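Local coordinates for PAN2-PAN3 deadenylation complex catalytic subunit pan2 (Neurospora crassa, PDB 4CZW), which probably shortens messenger RNA poly(A) tails as the catalytic subunit of the PAN deadenylase, this chain comprising its pseudo-protease and exonuclease domains, at residues G286-E291 against Y323-T328; I263-A268 against F392-A397; G31-T36 against N365-R370; P11-C16 against H341-V346. One frame throughout, in Å; residues are numbered along the deposited sequence.

Interaction 1. Residues G286-E291 against Y323-T328; sequences GWLPEE and YSLVGT
The carbonyl oxygen Glu290 O is gripped by one hydrogen bond across the contact, donated by Leu325 N at 2.9 Å. The N-H points well at its acceptor, with an angle of 161°, although the donor stands above the carbonyl plane. One residue on, Glu291 and Ser324 form an antiparallel, non-hydrogen-bonded pair with their CA atoms 4.8 Å apart. Beside it the CA-H of Glu291 approaches Tyr323 O, CA to O 3.4 Å, a weak contact, and CG of Glu291 lies near the same oxygen. The loop 286-291 thus comes alongside strand 323-328 just as it turns into strand 291-297, whose pairing with strand 321-334 continues in the mixed sheet of the USP-like domain.

Leucines close the other end. Leu288 and Leu325 both place CG anti to the backbone N, and their side chains cross at about a right angle, CD2 of Leu288 lying 3.9 Å from CD2 of Leu325. The same Leu288 CD2 meets Thr328 OG1 tip to tip at 4.1 Å, while CB of Leu325 lies against the Glu290 carbonyl. Phe227 of helix 227-235 also touches Leu288, and Val390 and Phe392 of strand 385-394 touch Leu325.

The carboxylates turn to other partners: Glu290 forms salt bridges with Lys374 and Arg350, Glu291 with Lys395. Chemically the join is therefore split, with one backbone bond and leucine packing linking the segments directly, while the acidic side chains probably balance their charge against basic groups outside them.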
loop_
_atom_site.group_PDB
_atom_site.type_symbol
_atom_site.label_atom_id
_atom_site.label_comp_id
_atom_site.label_asym_id
_atom_site.label_seq_id
_atom_site.Cartn_x
_atom_site.Cartn_y
_atom_site.Cartn_z
ATOM N N GLY A 286 -2.555 26.058 15.461
ATOM C CA GLY A 286 -2.989 26.541 14.163
ATOM C C GLY A 286 -1.847 26.928 13.244
ATOM O O GLY A 286 -2.045 27.651 12.267
ATOM N N TRP A 287 -0.648 26.440 13.549
ATOM C CA TRP A 287 0.534 26.784 12.766
ATOM C C TRP A 287 0.532 26.084 11.412
ATOM O O TRP A 287 0.968 26.653 10.412
ATOM C CB TRP A 287 1.809 26.434 13.533
ATOM C CG TRP A 287 3.040 27.066 12.961
ATOM C CD1 TRP A 287 3.441 28.361 13.117
ATOM C CD2 TRP A 287 4.033 26.434 12.143
ATOM N NE1 TRP A 287 4.621 28.575 12.445
ATOM C CE2 TRP A 287 5.006 27.407 11.840
ATOM C CE3 TRP A 287 4.195 25.140 11.638
ATOM C CZ2 TRP A 287 6.123 27.129 11.055
ATOM C CZ3 TRP A 287 5.304 24.865 10.858
ATOM C CH2 TRP A 287 6.254 25.856 10.575
ATOM N N LEU A 288 0.046 24.847 11.385
ATOM C CA LEU A 288 -0.033 24.086 10.143
ATOM C C LEU A 288 -1.363 24.322 9.442
ATOM O O LEU A 288 -2.411 23.902 9.933
ATOM C CB LEU A 288 0.158 22.591 10.409
ATOM C CG LEU A 288 0.009 21.674 9.192
ATOM C CD1 LEU A 288 1.048 22.005 8.132
ATOM C CD2 LEU A 288 0.104 20.211 9.600
ATOM N N PRO A 289 -1.326 25.002 8.287
ATOM C CA PRO A 289 -2.540 25.271 7.515
ATOM C C PRO A 289 -2.981 24.051 6.715
ATOM O O PRO A 289 -2.136 23.286 6.248
ATOM C CB PRO A 289 -2.113 26.410 6.588
ATOM C CG PRO A 289 -0.661 26.165 6.368
ATOM C CD PRO A 289 -0.127 25.577 7.650
ATOM N N GLU A 290 -4.288 23.871 6.563
ATOM C CA GLU A 290 -4.808 22.766 5.768
ATOM C C GLU A 290 -4.863 23.152 4.296
ATOM O O GLU A 290 -5.217 22.341 3.441
ATOM C CB GLU A 290 -6.199 22.350 6.252
ATOM C CG GLU A 290 -7.257 23.428 6.098
ATOM C CD GLU A 290 -8.667 22.872 6.151
ATOM O OE1 GLU A 290 -8.963 21.928 5.389
ATOM O OE2 GLU A 290 -9.476 23.376 6.958
ATOM N N GLU A 291 -4.503 24.398 4.005
ATOM C CA GLU A 291 -4.578 24.913 2.646
ATOM C C GLU A 291 -3.506 25.967 2.391
ATOM O O GLU A 291 -3.381 26.934 3.142
ATOM C CB GLU A 291 -5.969 25.496 2.384
ATOM C CG GLU A 291 -6.342 25.595 0.919
ATOM C CD GLU A 291 -7.792 25.990 0.720
ATOM O OE1 GLU A 291 -8.230 26.982 1.338
ATOM O OE2 GLU A 291 -8.494 25.306 -0.053
ATOM N N TYR A 323 -2.939 24.177 -2.795
ATOM C CA TYR A 323 -2.690 22.814 -2.339
ATOM C C TYR A 323 -3.534 22.491 -1.111
ATOM O O TYR A 323 -3.737 23.341 -0.245
ATOM C CB TYR A 323 -1.205 22.612 -2.027
ATOM C CG TYR A 323 -0.331 22.459 -3.252
ATOM C CD1 TYR A 323 0.065 23.565 -3.993
ATOM C CD2 TYR A 323 0.104 21.205 -3.664
ATOM C CE1 TYR A 323 0.866 23.427 -5.112
ATOM C CE2 TYR A 323 0.905 21.057 -4.781
ATOM C CZ TYR A 323 1.282 22.171 -5.500
ATOM O OH TYR A 323 2.078 22.025 -6.613
ATOM N N SER A 324 -4.029 21.259 -1.046
ATOM C CA SER A 324 -4.803 20.810 0.103
ATOM C C SER A 324 -3.991 19.836 0.945
ATOM O O SER A 324 -3.271 18.992 0.414
ATOM C CB SER A 324 -6.113 20.157 -0.346
ATOM O OG SER A 324 -6.960 21.100 -0.979
ATOM N N LEU A 325 -4.102 19.967 2.263
ATOM C CA LEU A 325 -3.409 19.068 3.175
ATOM C C LEU A 325 -4.117 17.722 3.243
ATOM O O LEU A 325 -5.269 17.637 3.671
ATOM C CB LEU A 325 -3.313 19.687 4.570
ATOM C CG LEU A 325 -2.687 18.813 5.657
ATOM C CD1 LEU A 325 -1.247 18.471 5.309
ATOM C CD2 LEU A 325 -2.769 19.503 7.007
ATOM N N VAL A 326 -3.424 16.672 2.816
ATOM C CA VAL A 326 -3.990 15.329 2.831
ATOM C C VAL A 326 -3.870 14.699 4.214
ATOM O O VAL A 326 -4.862 14.256 4.791
ATOM C CB VAL A 326 -3.305 14.413 1.801
ATOM C CG1 VAL A 326 -3.821 12.990 1.931
ATOM C CG2 VAL A 326 -3.530 14.940 0.393
ATOM N N GLY A 327 -2.652 14.665 4.742
ATOM C CA GLY A 327 -2.411 14.067 6.042
ATOM C C GLY A 327 -1.015 14.320 6.576
ATOM O O GLY A 327 -0.245 15.085 5.995
ATOM N N THR A 328 -0.690 13.667 7.687
ATOM C CA THR A 328 0.598 13.862 8.341
ATOM C C THR A 328 1.097 12.587 9.015
ATOM O O THR A 328 0.373 11.962 9.791
ATOM C CB THR A 328 0.523 14.982 9.399
ATOM O OG1 THR A 328 0.095 16.203 8.784
ATOM C CG2 THR A 328 1.881 15.197 10.050
#

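Interaction 2. Residues I263-A268 against F392-A397; sequences IPAVLA and FQVKAA
Strands 266-268 and 392-394 run antiparallel, their short axes approaching to 4.5 Å with 165° between their N-to-C directions. Leu267 and Phe392 are a hydrogen-bonded pair: Leu267 N donates to Phe392 O at 2.6 Å, and Phe392 N returns the bond to Leu267 O at 2.8 Å. The neighbouring Val266 and Gln393 make a non-hydrogen-bonded pair, closed beyond by Val394 N donating to Ala265 O at 3.1 Å, nearly along the C=O axis. The CA-H of Gln393 also approaches Ala265 O, so that this carbonyl receives two contacts from the partner strand.

Side chains alternate between the sheet faces. Leu267 and Phe392 share one, where their CB atoms meet at 3.8 Å. From there Phe392 sends CG anti to its carbonyl carbon, chi1 -76°, which carries the ring away from the leucine, and Leu267 O is left near the ring plane at its edge. Leu325 of the adjacent strand 321-334 and Ile292 of strand 291-297 beyond it touch the phenylalanine side chain. In the mixed sheet of the USP-like domain this pairing attaches strand 266-270 to the end of strand 385-394.

Val266 and Gln393 lie on the other face, against helix 61-71, with Leu62 touching the valine and Pro61 the glutamine. Beside the Val394-Ala265 bond, CG2 of Val394 lies 4.2 Å from CB of Ala265. Gln393 holds CG in the crowded position between its backbone N and carbonyl carbon, then extends so that NE2 hydrogen-bonds to Asn398 OD1. Just after the strand, Ala397 N bonds back to Val394 O as the chain enters a short 3-10 segment.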
loop_
_atom_site.group_PDB
_atom_site.type_symbol
_atom_site.label_atom_id
_atom_site.label_comp_id
_atom_site.label_asym_id
_atom_site.label_seq_id
_atom_site.Cartn_x
_atom_site.Cartn_y
_atom_site.Cartn_z
ATOM N N ILE A 263 6.560 23.175 -9.525
ATOM C CA ILE A 263 6.308 22.455 -8.286
ATOM C C ILE A 263 5.432 21.237 -8.581
ATOM O O ILE A 263 4.543 21.303 -9.430
ATOM C CB ILE A 263 5.631 23.354 -7.235
ATOM C CG1 ILE A 263 4.405 24.043 -7.837
ATOM C CG2 ILE A 263 6.614 24.391 -6.714
ATOM C CD1 ILE A 263 3.652 24.911 -6.860
ATOM N N PRO A 264 5.689 20.118 -7.889
ATOM C CA PRO A 264 4.960 18.873 -8.158
ATOM C C PRO A 264 3.484 18.951 -7.779
ATOM O O PRO A 264 3.110 19.729 -6.900
ATOM C CB PRO A 264 5.689 17.847 -7.288
ATOM C CG PRO A 264 6.280 18.648 -6.181
ATOM C CD PRO A 264 6.677 19.953 -6.808
ATOM N N ALA A 265 2.658 18.149 -8.445
ATOM C CA ALA A 265 1.237 18.071 -8.129
ATOM C C ALA A 265 1.041 17.446 -6.753
ATOM O O ALA A 265 0.105 17.787 -6.029
ATOM C CB ALA A 265 0.497 17.276 -9.191
ATOM N N VAL A 266 1.932 16.523 -6.403
ATOM C CA VAL A 266 1.956 15.935 -5.069
ATOM C C VAL A 266 3.152 16.477 -4.296
ATOM O O VAL A 266 4.302 16.249 -4.673
ATOM C CB VAL A 266 2.028 14.398 -5.122
ATOM C CG1 VAL A 266 2.167 13.826 -3.720
ATOM C CG2 VAL A 266 0.800 13.832 -5.815
ATOM N N LEU A 267 2.878 17.198 -3.215
ATOM C CA LEU A 267 3.931 17.871 -2.463
ATOM C C LEU A 267 4.237 17.171 -1.142
ATOM O O LEU A 267 3.578 17.416 -0.131
ATOM C CB LEU A 267 3.542 19.329 -2.205
ATOM C CG LEU A 267 4.616 20.233 -1.599
ATOM C CD1 LEU A 267 5.819 20.332 -2.524
ATOM C CD2 LEU A 267 4.051 21.613 -1.301
ATOM N N ALA A 268 5.242 16.301 -1.157
ATOM C CA ALA A 268 5.689 15.621 0.054
ATOM C C ALA A 268 6.755 16.451 0.763
ATOM O O ALA A 268 7.699 16.928 0.133
ATOM C CB ALA A 268 6.222 14.236 -0.277
ATOM N N PHE A 392 0.920 17.318 0.865
ATOM C CA PHE A 392 -0.004 18.196 0.159
ATOM C C PHE A 392 -0.236 17.695 -1.261
ATOM O O PHE A 392 0.641 17.070 -1.858
ATOM C CB PHE A 392 0.527 19.632 0.112
ATOM C CG PHE A 392 0.385 20.383 1.404
ATOM C CD1 PHE A 392 -0.782 21.069 1.699
ATOM C CD2 PHE A 392 1.426 20.419 2.316
ATOM C CE1 PHE A 392 -0.912 21.768 2.884
ATOM C CE2 PHE A 392 1.303 21.118 3.503
ATOM C CZ PHE A 392 0.132 21.790 3.788
ATOM N N GLN A 393 -1.421 17.965 -1.794
ATOM C CA GLN A 393 -1.683 17.742 -3.209
ATOM C C GLN A 393 -2.518 18.899 -3.737
ATOM O O GLN A 393 -3.167 19.604 -2.963
ATOM C CB GLN A 393 -2.396 16.407 -3.447
ATOM C CG GLN A 393 -3.908 16.461 -3.299
ATOM C CD GLN A 393 -4.603 15.330 -4.034
ATOM O OE1 GLN A 393 -3.957 14.402 -4.522
ATOM N NE2 GLN A 393 -5.925 15.407 -4.124
ATOM N N VAL A 394 -2.491 19.102 -5.051
ATOM C CA VAL A 394 -3.247 20.187 -5.663
ATOM C C VAL A 394 -4.742 20.007 -5.404
ATOM O O VAL A 394 -5.281 18.909 -5.546
ATOM C CB VAL A 394 -2.975 20.281 -7.180
ATOM C CG1 VAL A 394 -1.569 20.804 -7.427
ATOM C CG2 VAL A 394 -3.161 18.931 -7.851
ATOM N N LYS A 395 -5.399 21.091 -5.003
ATOM C CA LYS A 395 -6.804 21.048 -4.608
ATOM C C LYS A 395 -7.708 20.636 -5.766
ATOM O O LYS A 395 -8.787 20.082 -5.558
ATOM C CB LYS A 395 -7.241 22.406 -4.055
ATOM C CG LYS A 395 -8.639 22.417 -3.452
ATOM C CD LYS A 395 -8.979 23.777 -2.866
ATOM C CE LYS A 395 -10.362 23.773 -2.235
ATOM N NZ LYS A 395 -10.688 25.085 -1.609
ATOM N N ALA A 396 -7.256 20.902 -6.988
ATOM C CA ALA A 396 -8.014 20.538 -8.179
ATOM C C ALA A 396 -8.100 19.023 -8.344
ATOM O O ALA A 396 -8.961 18.517 -9.063
ATOM C CB ALA A 396 -7.392 21.172 -9.414
ATOM N N ALA A 397 -7.204 18.305 -7.675
ATOM C CA ALA A 397 -7.160 16.850 -7.770
ATOM C C ALA A 397 -8.009 16.181 -6.693
ATOM O O ALA A 397 -8.150 14.959 -6.678
ATOM C CB ALA A 397 -5.724 16.361 -7.685
#

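Interaction 3. Residues G31-T36 against N365-R370; sequences GFFNNT and NDFSVR
A T-shaped stack and one backbone bond join the loop 31-36 to the chain that leaves a type II' beta turn from Asn365 to Ser368 in the USP-like domain. The edge of Phe367 meets the face of Phe33 with the planes at 87°, CE1 of Phe367 coming within 3.7 Å of CD1 of Phe33. The opposite face of Phe33 is covered by CD2 of Phe32. Val369 N donates to Phe33 O at 3.1 Å, the N-H bent to 137°.

Beyond this, Val369 packs beside an Asx turn. Asn34, with CG anti to its backbone N, puts OD1 3.3 Å from CB of Val369, and OG1 of Thr36 reaches CG1 of the same valine. Two donors hold that OD1: Thr36 N from above the carbonyl plane, and Thr36 OG1 in the plane, on a lone pair. ND2 of Asn34 bonds to Pro98 O and Tyr38 O, fixing the amide's rotation. An alanine here would remove OD1 and ND2 and would probably loosen the Asx turn, its tie to Pro98 and Tyr38 and its packing on Val369. A water bridges Asn35 N and Val369 O, and NH1 of Arg370 donates to Ser368 OG at 2.9 Å, close to the guanidinium plane.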
loop_
_atom_site.group_PDB
_atom_site.type_symbol
_atom_site.label_atom_id
_atom_site.label_comp_id
_atom_site.label_asym_id
_atom_site.label_seq_id
_atom_site.Cartn_x
_atom_site.Cartn_y
_atom_site.Cartn_z
ATOM N N GLY A 31 -11.627 -5.861 15.549
ATOM C CA GLY A 31 -12.818 -5.034 15.474
ATOM C C GLY A 31 -13.013 -4.149 16.690
ATOM O O GLY A 31 -13.786 -3.192 16.655
ATOM N N PHE A 32 -12.307 -4.470 17.769
ATOM C CA PHE A 32 -12.365 -3.682 18.993
ATOM C C PHE A 32 -11.654 -2.342 18.829
ATOM O O PHE A 32 -12.005 -1.357 19.477
ATOM C CB PHE A 32 -11.751 -4.468 20.155
ATOM C CG PHE A 32 -11.628 -3.678 21.429
ATOM C CD1 PHE A 32 -12.726 -3.485 22.249
ATOM C CD2 PHE A 32 -10.410 -3.140 21.809
ATOM C CE1 PHE A 32 -12.613 -2.763 23.421
ATOM C CE2 PHE A 32 -10.291 -2.415 22.980
ATOM C CZ PHE A 32 -11.395 -2.227 23.786
ATOM N N PHE A 33 -10.658 -2.308 17.950
ATOM C CA PHE A 33 -9.819 -1.125 17.793
ATOM C C PHE A 33 -10.256 -0.241 16.626
ATOM O O PHE A 33 -9.736 0.861 16.446
ATOM C CB PHE A 33 -8.356 -1.538 17.610
ATOM C CG PHE A 33 -7.790 -2.311 18.770
ATOM C CD1 PHE A 33 -7.894 -3.692 18.816
ATOM C CD2 PHE A 33 -7.153 -1.656 19.812
ATOM C CE1 PHE A 33 -7.375 -4.405 19.878
ATOM C CE2 PHE A 33 -6.631 -2.365 20.879
ATOM C CZ PHE A 33 -6.743 -3.741 20.910
ATOM N N ASN A 34 -11.217 -0.717 15.840
ATOM C CA ASN A 34 -11.684 0.033 14.678
ATOM C C ASN A 34 -13.171 -0.188 14.398
ATOM O O ASN A 34 -13.592 -1.295 14.064
ATOM C CB ASN A 34 -10.853 -0.339 13.445
ATOM C CG ASN A 34 -11.224 0.474 12.217
ATOM O OD1 ASN A 34 -11.879 1.512 12.315
ATOM N ND2 ASN A 34 -10.797 0.006 11.050
ATOM N N ASN A 35 -13.955 0.878 14.534
ATOM C CA ASN A 35 -15.386 0.836 14.249
ATOM C C ASN A 35 -15.736 1.666 13.016
ATOM O O ASN A 35 -16.902 1.997 12.787
ATOM C CB ASN A 35 -16.187 1.332 15.456
ATOM C CG ASN A 35 -15.890 0.546 16.720
ATOM O OD1 ASN A 35 -15.684 -0.667 16.680
ATOM N ND2 ASN A 35 -15.865 1.240 17.852
ATOM N N THR A 36 -14.717 1.994 12.227
ATOM C CA THR A 36 -14.874 2.859 11.063
ATOM C C THR A 36 -14.761 2.058 9.765
ATOM O O THR A 36 -14.197 0.965 9.758
ATOM C CB THR A 36 -13.816 3.984 11.062
ATOM O OG1 THR A 36 -12.549 3.455 10.651
ATOM C CG2 THR A 36 -13.686 4.597 12.447
ATOM N N ASN A 365 -3.621 4.881 14.019
ATOM C CA ASN A 365 -2.607 4.283 14.877
ATOM C C ASN A 365 -2.539 2.783 14.628
ATOM O O ASN A 365 -3.117 1.994 15.378
ATOM C CB ASN A 365 -2.903 4.574 16.349
ATOM C CG ASN A 365 -1.816 4.063 17.279
ATOM O OD1 ASN A 365 -0.746 3.645 16.835
ATOM N ND2 ASN A 365 -2.085 4.104 18.578
ATOM N N ASP A 366 -1.829 2.405 13.567
ATOM C CA ASP A 366 -1.774 1.022 13.101
ATOM C C ASP A 366 -3.181 0.486 12.837
ATOM O O ASP A 366 -3.915 1.047 12.025
ATOM C CB ASP A 366 -1.030 0.138 14.106
ATOM C CG ASP A 366 0.464 0.400 14.116
ATOM O OD1 ASP A 366 1.054 0.521 13.021
ATOM O OD2 ASP A 366 1.050 0.491 15.215
ATOM N N PHE A 367 -3.558 -0.590 13.520
ATOM C CA PHE A 367 -4.878 -1.178 13.309
ATOM C C PHE A 367 -5.930 -0.532 14.206
ATOM O O PHE A 367 -7.090 -0.947 14.217
ATOM C CB PHE A 367 -4.842 -2.695 13.528
ATOM C CG PHE A 367 -4.291 -3.113 14.862
ATOM C CD1 PHE A 367 -5.125 -3.255 15.960
ATOM C CD2 PHE A 367 -2.942 -3.385 15.014
ATOM C CE1 PHE A 367 -4.622 -3.646 17.186
ATOM C CE2 PHE A 367 -2.432 -3.777 16.238
ATOM C CZ PHE A 367 -3.273 -3.910 17.324
ATOM N N SER A 368 -5.523 0.487 14.955
ATOM C CA SER A 368 -6.459 1.262 15.761
ATOM C C SER A 368 -6.848 2.542 15.027
ATOM O O SER A 368 -6.051 3.476 14.924
ATOM C CB SER A 368 -5.857 1.592 17.127
ATOM O OG SER A 368 -6.761 2.349 17.913
ATOM N N VAL A 369 -8.074 2.577 14.516
ATOM C CA VAL A 369 -8.548 3.710 13.730
ATOM C C VAL A 369 -9.657 4.465 14.455
ATOM O O VAL A 369 -10.589 3.858 14.983
ATOM C CB VAL A 369 -9.060 3.252 12.352
ATOM C CG1 VAL A 369 -9.507 4.446 11.521
ATOM C CG2 VAL A 369 -7.983 2.462 11.628
ATOM N N ARG A 370 -9.554 5.790 14.472
ATOM C CA ARG A 370 -10.515 6.621 15.185
ATOM C C ARG A 370 -10.716 7.956 14.477
ATOM O O ARG A 370 -9.771 8.516 13.920
ATOM C CB ARG A 370 -10.043 6.853 16.620
ATOM C CG ARG A 370 -11.103 6.634 17.681
ATOM C CD ARG A 370 -10.460 6.472 19.049
ATOM N NE ARG A 370 -10.582 5.109 19.557
ATOM C CZ ARG A 370 -9.792 4.101 19.200
ATOM N NH1 ARG A 370 -8.818 4.298 18.322
ATOM N NH2 ARG A 370 -9.978 2.895 19.717
HETATM O O HOH W 1 -12.941 2.753 16.286
#

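Interaction 4. Residues P11-C16 against H341-V346; sequences PEYRIC and HLVATV
The His341 imidazole has CG1 of Ile15 over one face and the backbone oxygen Tyr13 O at its edge. The CG1 methylene of Ile15 stands 3.6 Å from the ring centroid and 26° off the normal, a CH-pi contact in which the two side chains slide past each other in opposite directions. At the edge, CE1 of His341 points at Tyr13 O from 2.9 Å. The chi1 of His341, 89°, puts CG in the crowded position between backbone N and carbonyl carbon, and NE2 donates a hydrogen bond to Asn365 OD1, which is consistent with a proton on NE2. The Tyr13 ring presents its edge to Val343, whose CG2 lies 4.1 Å from CD1 of Tyr13, the two side chains crossing at about a right angle.

An alanine at His341 would take away the ring against Ile15 and the bond to Asn365, and would probably loosen the seating of the loop on the strand. ND2 of Asn365 bonds to Glu12 O and Arg14 O, so this one amide ties loop and histidine together, while Tyr13 OH reaches Glu376 and Lys385. The arrangement is that of a loop near the start of this construct, laid across strand 339-347 of the USP-like domain's mixed sheet by side chains, without backbone pairing.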
loop_
_atom_site.group_PDB
_atom_site.type_symbol
_atom_site.label_atom_id
_atom_site.label_comp_id
_atom_site.label_asym_id
_atom_site.label_seq_id
_atom_site.Cartn_x
_atom_site.Cartn_y
_atom_site.Cartn_z
ATOM N N PRO A 11 -3.802 6.572 25.489
ATOM C CA PRO A 11 -3.872 5.206 24.953
ATOM C C PRO A 11 -4.263 5.157 23.475
ATOM O O PRO A 11 -3.913 4.200 22.786
ATOM C CB PRO A 11 -4.947 4.539 25.824
ATOM C CG PRO A 11 -5.657 5.663 26.520
ATOM C CD PRO A 11 -4.625 6.723 26.699
ATOM N N GLU A 12 -4.966 6.180 22.999
ATOM C CA GLU A 12 -5.353 6.258 21.595
ATOM C C GLU A 12 -4.140 6.468 20.688
ATOM O O GLU A 12 -4.188 6.167 19.496
ATOM C CB GLU A 12 -6.365 7.388 21.377
ATOM C CG GLU A 12 -7.717 7.179 22.055
ATOM C CD GLU A 12 -7.727 7.603 23.514
ATOM O OE1 GLU A 12 -6.638 7.761 24.105
ATOM O OE2 GLU A 12 -8.831 7.782 24.071
ATOM N N TYR A 13 -3.057 6.984 21.261
ATOM C CA TYR A 13 -1.845 7.270 20.496
ATOM C C TYR A 13 -0.710 6.297 20.799
ATOM O O TYR A 13 0.330 6.337 20.146
ATOM C CB TYR A 13 -1.368 8.699 20.766
ATOM C CG TYR A 13 -2.030 9.753 19.908
ATOM C CD1 TYR A 13 -1.578 10.011 18.620
ATOM C CD2 TYR A 13 -3.096 10.500 20.389
ATOM C CE1 TYR A 13 -2.174 10.977 17.833
ATOM C CE2 TYR A 13 -3.700 11.468 19.610
ATOM C CZ TYR A 13 -3.236 11.703 18.333
ATOM O OH TYR A 13 -3.834 12.665 17.554
ATOM N N ARG A 14 -0.905 5.431 21.789
ATOM C CA ARG A 14 0.145 4.504 22.200
ATOM C C ARG A 14 0.248 3.300 21.270
ATOM O O ARG A 14 -0.629 3.067 20.435
ATOM C CB ARG A 14 -0.090 4.033 23.635
ATOM C CG ARG A 14 -0.032 5.148 24.662
ATOM C CD ARG A 14 -0.464 4.664 26.034
ATOM N NE ARG A 14 -0.643 5.773 26.967
ATOM C CZ ARG A 14 -1.275 5.674 28.131
ATOM N NH1 ARG A 14 -1.794 4.513 28.508
ATOM N NH2 ARG A 14 -1.392 6.734 28.918
ATOM N N ILE A 15 1.329 2.543 21.426
ATOM C CA ILE A 15 1.570 1.357 20.612
ATOM C C ILE A 15 0.539 0.263 20.888
ATOM O O ILE A 15 0.309 -0.116 22.036
ATOM C CB ILE A 15 2.980 0.779 20.853
ATOM C CG1 ILE A 15 4.056 1.788 20.436
ATOM C CG2 ILE A 15 3.142 -0.529 20.101
ATOM C CD1 ILE A 15 5.464 1.235 20.467
ATOM N N CYS A 16 -0.077 -0.240 19.824
ATOM C CA CYS A 16 -1.078 -1.292 19.948
ATOM C C CYS A 16 -0.451 -2.668 19.745
ATOM O O CYS A 16 0.115 -2.955 18.691
ATOM C CB CYS A 16 -2.210 -1.069 18.947
ATOM S SG CYS A 16 -3.032 0.530 19.116
ATOM N N HIS A 341 7.032 5.521 18.047
ATOM C CA HIS A 341 6.416 4.836 16.911
ATOM C C HIS A 341 5.573 5.840 16.134
ATOM O O HIS A 341 5.336 6.952 16.606
ATOM C CB HIS A 341 5.567 3.640 17.358
ATOM C CG HIS A 341 4.141 3.985 17.654
ATOM N ND1 HIS A 341 3.766 4.686 18.779
ATOM C CD2 HIS A 341 3.000 3.719 16.976
ATOM C CE1 HIS A 341 2.454 4.841 18.778
ATOM N NE2 HIS A 341 1.965 4.263 17.696
ATOM N N LEU A 342 5.123 5.457 14.943
ATOM C CA LEU A 342 4.453 6.406 14.063
ATOM C C LEU A 342 2.956 6.155 13.916
ATOM O O LEU A 342 2.501 5.012 13.882
ATOM C CB LEU A 342 5.112 6.385 12.685
ATOM C CG LEU A 342 6.637 6.478 12.702
ATOM C CD1 LEU A 342 7.204 6.311 11.305
ATOM C CD2 LEU A 342 7.091 7.794 13.313
ATOM N N VAL A 343 2.197 7.242 13.828
ATOM C CA VAL A 343 0.775 7.173 13.515
ATOM C C VAL A 343 0.488 8.090 12.333
ATOM O O VAL A 343 1.369 8.826 11.886
ATOM C CB VAL A 343 -0.106 7.580 14.711
ATOM C CG1 VAL A 343 0.184 6.691 15.914
ATOM C CG2 VAL A 343 0.109 9.046 15.056
ATOM N N ALA A 344 -0.738 8.047 11.826
ATOM C CA ALA A 344 -1.109 8.881 10.691
ATOM C C ALA A 344 -2.429 9.602 10.935
ATOM O O ALA A 344 -3.448 8.973 11.220
ATOM C CB ALA A 344 -1.191 8.042 9.424
ATOM N N THR A 345 -2.398 10.925 10.832
ATOM C CA THR A 345 -3.607 11.733 10.917
ATOM C C THR A 345 -3.970 12.230 9.524
ATOM O O THR A 345 -3.301 13.104 8.974
ATOM C CB THR A 345 -3.435 12.926 11.872
ATOM O OG1 THR A 345 -2.315 13.717 11.456
ATOM C CG2 THR A 345 -3.199 12.437 13.293
ATOM N N VAL A 346 -5.029 11.662 8.955
ATOM C CA VAL A 346 -5.371 11.903 7.558
ATOM C C VAL A 346 -6.810 12.385 7.380
ATOM O O VAL A 346 -7.730 11.880 8.023
ATOM C CB VAL A 346 -5.169 10.620 6.716
ATOM C CG1 VAL A 346 -5.523 10.864 5.258
ATOM C CG2 VAL A 346 -3.739 10.119 6.843
#

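All four contacts reach one mixed sheet of the USP-like domain. Interactions 1 and 2 are buried and meet along strands 321-334 and 385-394, where Ser324 N probably hydrogen-bonds to Gln393 O and Tyr323 OH to Pro264 O. Interaction 4 joins interaction 1 through neighbouring strands, with a probable bond from Thr328 N to Thr345 O. Interactions 3 and 4 are only partly buried, about 10 Å apart between centres, and share Asn365. Backbone pairing dominates in interaction 2 and shrinks to one cross-segment hydrogen bond in interactions 1 and 3. Near the surface, rings, amides and a water carry more of the load, and interaction 4 relies on side chains.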